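Local coordinates for hypothetical protein (Geobacillus stearothermophilus, PDB 1SFS) that is of unknown function but contains a glycoside hydrolase-like domain and is possibly a bacterial lysozyme, at residues A[136-141]-A[164-169]; A[140-145]-A[179-184]. All blocks are in the same frame, centred on the assembly; numbering follows the deposited sequence. Where two conformers were deposited one is given.

Two contacts fan out from one helix, 135-145, and show how successive elements of a beta/alpha chain are packed against one another. Interaction 1 sets it against helix 163-173, where a single isoleucine methyl lies on another helix backbone; interaction 2 sets it against the turn joining helix 176-180 to strand 182-185, where a valine offers both branches. Both are apolar across the interface. Interaction 1 joins buried residues throughout, whereas interaction 2, nearer the chain's centre, includes the partly exposed Gln-180. Their centres lie about 9 Å apart, and they meet directly where Tyr-167 CZ packs on Ile-183 CD1 at 3.9 Å.

Interaction 1 of 2, residues A[136-141]-A[164-169]; sequences AWIAAW and AAAYCE
Ala-166 is the first residue of segment 164-169 to meet Ile-138, and it shows how little a helix-helix contact may need: a methyl on one side and the end of one branched chain on the other. Its CB lies 3.9 Å from Ile-138 CD1. The Ala-166 side chain also lies about 4 Å from a bound phosphate ion, probably carried over from the crystallisation liquor.

Tyr-167 follows, and here the isoleucine settles on main chain as much as on side chain. CD1 of Ile-138 comes to 3.6 Å from Tyr-167 N, with Tyr-167 CA close by. Tyr-167 CB is a little farther from the same CD1 of Ile-138, at 4.1 Å. The reach comes from an extended chain: CG1 of Ile-138 stands anti to its own carbonyl carbon (chi1 -65°) and CD1 continues outward (chi2 177°). Of the Tyr-167 side chain it is CB that meets Ile-138; the ring extends beyond it to a hydroxyl hydrogen-bonded to Ser-209 O.

Cys-168, one step further, turns its back on helix 135-145 and forms a disulfide with Cys-208, so that adjacent residues tie helix 163-173 to the same loop, one covalently and one by a hydrogen bond. Glu-169 then directs its carboxylate into a salt bridge with Arg-173.

The two helices flank strand 151-156 in chain order, and Tyr-167 packs on Leu-154 of that strand. Val-177 of helix 176-180 touches both Ile-138 and Tyr-167, while Trp-137 and Trp-141 pack on helix 98-114.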
loop_
_atom_site.group_PDB
_atom_site.type_symbol
_atom_site.label_atom_id
_atom_site.label_comp_id
_atom_site.label_asym_id
_atom_site.label_seq_id
_atom_site.Cartn_x
_atom_site.Cartn_y
_atom_site.Cartn_z
ATOM N N ALA A 136 -18.291 -4.483 -5.417
ATOM C CA ALA A 136 -18.647 -3.164 -5.938
ATOM C C ALA A 136 -17.686 -2.092 -5.464
ATOM O O ALA A 136 -17.385 -1.169 -6.215
ATOM C CB ALA A 136 -20.101 -2.809 -5.578
ATOM N N TRP A 137 -17.254 -2.162 -4.218
ATOM C CA TRP A 137 -16.306 -1.161 -3.716
ATOM C C TRP A 137 -14.994 -1.229 -4.487
ATOM O O TRP A 137 -14.428 -0.216 -4.879
ATOM C CB TRP A 137 -16.078 -1.380 -2.213
ATOM C CG TRP A 137 -15.331 -0.298 -1.524
ATOM C CD1 TRP A 137 -15.940 0.667 -0.734
ATOM C CD2 TRP A 137 -13.942 -0.026 -1.498
ATOM N NE1 TRP A 137 -14.988 1.511 -0.225
ATOM C CE2 TRP A 137 -13.767 1.123 -0.677
ATOM C CE3 TRP A 137 -12.802 -0.579 -2.051
ATOM C CZ2 TRP A 137 -12.507 1.689 -0.426
ATOM C CZ3 TRP A 137 -11.560 -0.014 -1.815
ATOM C CH2 TRP A 137 -11.447 1.111 -1.020
ATOM N N ILE A 138 -14.493 -2.452 -4.681
ATOM C CA ILE A 138 -13.250 -2.659 -5.422
ATOM C C ILE A 138 -13.391 -2.131 -6.838
ATOM O O ILE A 138 -12.488 -1.442 -7.347
ATOM C CB ILE A 138 -12.824 -4.110 -5.383
ATOM C CG1 ILE A 138 -12.473 -4.542 -3.973
ATOM C CG2 ILE A 138 -11.661 -4.365 -6.342
ATOM C CD1 ILE A 138 -12.099 -5.975 -3.782
ATOM N N ALA A 139 -14.493 -2.437 -7.504
ATOM C CA ALA A 139 -14.744 -1.899 -8.829
ATOM C C ALA A 139 -14.692 -0.387 -8.828
ATOM O O ALA A 139 -14.085 0.206 -9.729
ATOM C CB ALA A 139 -16.121 -2.368 -9.338
ATOM N N ALA A 140 -15.355 0.257 -7.862
ATOM C CA ALA A 140 -15.359 1.712 -7.829
ATOM C C ALA A 140 -13.972 2.270 -7.601
ATOM O O ALA A 140 -13.614 3.308 -8.174
ATOM C CB ALA A 140 -16.310 2.198 -6.731
ATOM N N TRP A 141 -13.203 1.658 -6.722
ATOM C CA TRP A 141 -11.818 2.129 -6.494
ATOM C C TRP A 141 -11.045 2.141 -7.775
ATOM O O TRP A 141 -10.413 3.124 -8.170
ATOM C CB TRP A 141 -11.221 1.257 -5.378
ATOM C CG TRP A 141 -9.767 1.584 -5.082
ATOM C CD1 TRP A 141 -8.703 0.885 -5.496
ATOM C CD2 TRP A 141 -9.284 2.654 -4.272
ATOM N NE1 TRP A 141 -7.532 1.473 -5.040
ATOM C CE2 TRP A 141 -7.869 2.536 -4.284
ATOM C CE3 TRP A 141 -9.875 3.673 -3.528
ATOM C CZ2 TRP A 141 -7.063 3.444 -3.591
ATOM C CZ3 TRP A 141 -9.052 4.541 -2.848
ATOM C CH2 TRP A 141 -7.667 4.411 -2.886
ATOM N N ALA A 164 -10.444 -11.556 -0.627
ATOM C CA ALA A 164 -10.095 -12.375 -1.794
ATOM C C ALA A 164 -11.333 -12.689 -2.660
ATOM O O ALA A 164 -11.232 -12.593 -3.886
ATOM C CB ALA A 164 -9.406 -13.649 -1.343
ATOM N N ALA A 165 -12.432 -13.059 -2.046
ATOM C CA ALA A 165 -13.629 -13.362 -2.826
ATOM C C ALA A 165 -14.145 -12.120 -3.512
ATOM O O ALA A 165 -14.628 -12.190 -4.661
ATOM C CB ALA A 165 -14.686 -14.050 -1.962
ATOM N N ALA A 166 -14.145 -10.968 -2.826
ATOM C CA ALA A 166 -14.600 -9.728 -3.420
ATOM C C ALA A 166 -13.768 -9.346 -4.636
ATOM O O ALA A 166 -14.282 -8.926 -5.665
ATOM C CB ALA A 166 -14.584 -8.620 -2.364
ATOM N N TYR A 167 -12.438 -9.469 -4.488
ATOM C CA TYR A 167 -11.534 -9.177 -5.552
ATOM C C TYR A 167 -11.774 -10.084 -6.737
ATOM O O TYR A 167 -11.846 -9.643 -7.882
ATOM C CB TYR A 167 -10.052 -9.276 -5.029
ATOM C CG TYR A 167 -9.062 -9.129 -6.140
ATOM C CD1 TYR A 167 -8.689 -7.876 -6.645
ATOM C CD2 TYR A 167 -8.518 -10.263 -6.728
ATOM C CE1 TYR A 167 -7.785 -7.792 -7.698
ATOM C CE2 TYR A 167 -7.655 -10.166 -7.793
ATOM C CZ TYR A 167 -7.279 -8.932 -8.271
ATOM O OH TYR A 167 -6.436 -8.804 -9.358
ATOM N N CYS A 168 -11.882 -11.397 -6.489
ATOM C CA CYS A 168 -12.054 -12.337 -7.619
ATOM C C CYS A 168 -13.407 -12.115 -8.297
ATOM O O CYS A 168 -13.470 -12.224 -9.538
ATOM C CB CYS A 168 -11.824 -13.743 -7.206
ATOM S SG CYS A 168 -10.060 -14.068 -6.777
ATOM N N GLU A 169 -14.466 -11.773 -7.558
ATOM C CA GLU A 169 -15.724 -11.440 -8.199
ATOM C C GLU A 169 -15.552 -10.195 -9.036
ATOM O O GLU A 169 -16.033 -10.118 -10.189
ATOM C CB GLU A 169 -16.815 -11.256 -7.160
ATOM C CG GLU A 169 -18.088 -10.697 -7.735
ATOM C CD GLU A 169 -19.210 -10.445 -6.764
ATOM O OE1 GLU A 169 -20.238 -9.827 -7.220
ATOM O OE2 GLU A 169 -19.118 -10.893 -5.603
#

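Interaction 2 of 2, residues A[140-145]-A[179-184]; sequences AWVETL and VQAVIW
The carbonyl oxygen of Ala-140, on the helical turn that presents Val-142 to Gln-180 and Ala-181, accepts two bonds from Thr-144. The backbone N of Thr-144 gives the usual helical bond at 2.9 Å, and its OG1 bends back to donate a second to Ala-140 O at 2.7 Å. These donors arrive from opposite faces of the carbonyl plane, the hydroxyl tilted 25° out of it. The second bond pairs the hydroxyl with a carbonyl of its own helix, and Ala-140 O is thus held by two donors.

Across the interface the chemistry is wholly apolar. Val-142 sends its two methyls to successive residues: CG1 lies 4.3 Å from Gln-180 CB, and CG2 lies 4.4 Å from Ala-181 CB. With CG1 anti to the backbone N (chi1 169°), the branches straddle the point where helix 176-180 gives way to extended chain at Ala-181. Gln-180 contributes its aliphatic root here, since folded torsions lead its amide away to a hydrogen bond from NE2 to Gln-176 OE1. These are loose van der Waals approaches.

Other partners bond to the turn: Gln-180 O accepts from Arg-151 NE and Ala-181 O from Asn-211 ND2. Beyond it, strand 182-185 runs parallel between strands 151-156 and 211-218, while helix 135-145 packs through Thr-144 on helix 98-114, an alternation of strands and helices consistent with a beta/alpha barrel of the glycoside hydrolase kind.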
loop_
_atom_site.group_PDB
_atom_site.type_symbol
_atom_site.label_atom_id
_atom_site.label_comp_id
_atom_site.label_asym_id
_atom_site.label_seq_id
_atom_site.Cartn_x
_atom_site.Cartn_y
_atom_site.Cartn_z
ATOM N N ALA A 140 -15.355 0.257 -7.862
ATOM C CA ALA A 140 -15.359 1.712 -7.829
ATOM C C ALA A 140 -13.972 2.270 -7.601
ATOM O O ALA A 140 -13.614 3.308 -8.174
ATOM C CB ALA A 140 -16.310 2.198 -6.731
ATOM N N TRP A 141 -13.203 1.658 -6.722
ATOM C CA TRP A 141 -11.818 2.129 -6.494
ATOM C C TRP A 141 -11.045 2.141 -7.775
ATOM O O TRP A 141 -10.413 3.124 -8.170
ATOM C CB TRP A 141 -11.221 1.257 -5.378
ATOM C CG TRP A 141 -9.767 1.584 -5.082
ATOM C CD1 TRP A 141 -8.703 0.885 -5.496
ATOM C CD2 TRP A 141 -9.284 2.654 -4.272
ATOM N NE1 TRP A 141 -7.532 1.473 -5.040
ATOM C CE2 TRP A 141 -7.869 2.536 -4.284
ATOM C CE3 TRP A 141 -9.875 3.673 -3.528
ATOM C CZ2 TRP A 141 -7.063 3.444 -3.591
ATOM C CZ3 TRP A 141 -9.052 4.541 -2.848
ATOM C CH2 TRP A 141 -7.667 4.411 -2.886
ATOM N N VAL A 142 -11.085 0.997 -8.485
ATOM C CA VAL A 142 -10.368 0.869 -9.742
ATOM C C VAL A 142 -10.889 1.826 -10.793
ATOM O O VAL A 142 -10.128 2.556 -11.460
ATOM C CB VAL A 142 -10.464 -0.597 -10.217
ATOM C CG1 VAL A 142 -9.976 -0.760 -11.648
ATOM C CG2 VAL A 142 -9.680 -1.497 -9.271
ATOM N N GLU A 143 -12.202 1.872 -11.048
ATOM C CA GLU A 143 -12.770 2.633 -12.166
ATOM C C GLU A 143 -12.655 4.114 -11.903
ATOM O O GLU A 143 -12.460 4.915 -12.848
ATOM C CB GLU A 143 -14.219 2.241 -12.446
ATOM C CG GLU A 143 -14.469 0.820 -12.880
ATOM C CD GLU A 143 -15.937 0.476 -13.083
ATOM O OE1 GLU A 143 -16.374 -0.479 -12.457
ATOM O OE2 GLU A 143 -16.524 1.134 -14.016
ATOM N N THR A 144 -12.793 4.552 -10.657
ATOM C CA THR A 144 -12.729 5.953 -10.368
ATOM C C THR A 144 -11.323 6.493 -10.537
ATOM O O THR A 144 -11.110 7.643 -10.968
ATOM C CB THR A 144 -13.250 6.229 -8.944
ATOM O OG1 THR A 144 -14.565 5.701 -8.831
ATOM C CG2 THR A 144 -13.340 7.728 -8.610
ATOM N N LEU A 145 -10.325 5.660 -10.217
ATOM C CA LEU A 145 -8.942 6.093 -10.355
ATOM C C LEU A 145 -8.552 6.258 -11.823
ATOM O O LEU A 145 -7.770 7.151 -12.123
ATOM C CB LEU A 145 -7.981 5.145 -9.649
ATOM C CG LEU A 145 -7.893 5.390 -8.133
ATOM C CD1 LEU A 145 -6.715 4.635 -7.503
ATOM C CD2 LEU A 145 -7.742 6.814 -7.837
ATOM N N VAL A 179 -6.039 -6.234 -14.544
ATOM C CA VAL A 179 -5.034 -5.552 -15.325
ATOM C C VAL A 179 -4.478 -4.367 -14.548
ATOM O O VAL A 179 -3.269 -4.150 -14.477
ATOM C CB VAL A 179 -5.607 -5.109 -16.683
ATOM C CG1 VAL A 179 -4.578 -4.317 -17.478
ATOM C CG2 VAL A 179 -6.089 -6.322 -17.481
ATOM N N GLN A 180 -5.357 -3.550 -14.024
ATOM C CA GLN A 180 -4.972 -2.260 -13.429
ATOM C C GLN A 180 -4.541 -2.384 -12.000
ATOM O O GLN A 180 -3.630 -1.671 -11.563
ATOM C CB GLN A 180 -6.130 -1.247 -13.521
ATOM C CG GLN A 180 -6.621 -0.946 -14.959
ATOM C CD GLN A 180 -5.609 -0.407 -15.908
ATOM O OE1 GLN A 180 -4.769 0.365 -15.479
ATOM N NE2 GLN A 180 -5.713 -0.742 -17.171
ATOM N N ALA A 181 -5.216 -3.163 -11.166
ATOM C CA ALA A 181 -4.916 -3.170 -9.743
ATOM C C ALA A 181 -3.598 -3.860 -9.449
ATOM O O ALA A 181 -3.231 -4.868 -10.066
ATOM C CB ALA A 181 -6.013 -3.836 -8.936
ATOM N N VAL A 182 -2.906 -3.346 -8.441
ATOM C CA VAL A 182 -1.732 -3.960 -7.853
ATOM C C VAL A 182 -2.025 -4.270 -6.400
ATOM O O VAL A 182 -2.525 -3.401 -5.684
ATOM C CB VAL A 182 -0.499 -3.060 -8.008
ATOM C CG1 VAL A 182 0.701 -3.637 -7.307
ATOM C CG2 VAL A 182 -0.216 -2.811 -9.474
ATOM N N ILE A 183 -1.733 -5.498 -5.980
ATOM C CA ILE A 183 -1.966 -5.920 -4.616
ATOM C C ILE A 183 -0.665 -5.892 -3.802
ATOM O O ILE A 183 0.375 -6.365 -4.246
ATOM C CB ILE A 183 -2.621 -7.322 -4.566
ATOM C CG1 ILE A 183 -4.020 -7.275 -5.199
ATOM C CG2 ILE A 183 -2.688 -7.869 -3.152
ATOM C CD1 ILE A 183 -4.702 -8.622 -5.295
ATOM N N TRP A 184 -0.810 -5.333 -2.611
ATOM C CA TRP A 184 0.142 -5.405 -1.519
ATOM C C TRP A 184 -0.458 -6.379 -0.513
ATOM O O TRP A 184 -1.447 -6.063 0.144
ATOM C CB TRP A 184 0.343 -4.000 -0.936
ATOM C CG TRP A 184 1.289 -3.881 0.220
ATOM C CD1 TRP A 184 2.048 -4.823 0.840
ATOM C CD2 TRP A 184 1.532 -2.651 0.890
ATOM N NE1 TRP A 184 2.777 -4.246 1.854
ATOM C CE2 TRP A 184 2.476 -2.928 1.920
ATOM C CE3 TRP A 184 1.050 -1.362 0.715
ATOM C CZ2 TRP A 184 2.941 -1.933 2.783
ATOM C CZ3 TRP A 184 1.506 -0.399 1.573
ATOM C CH2 TRP A 184 2.437 -0.694 2.585
#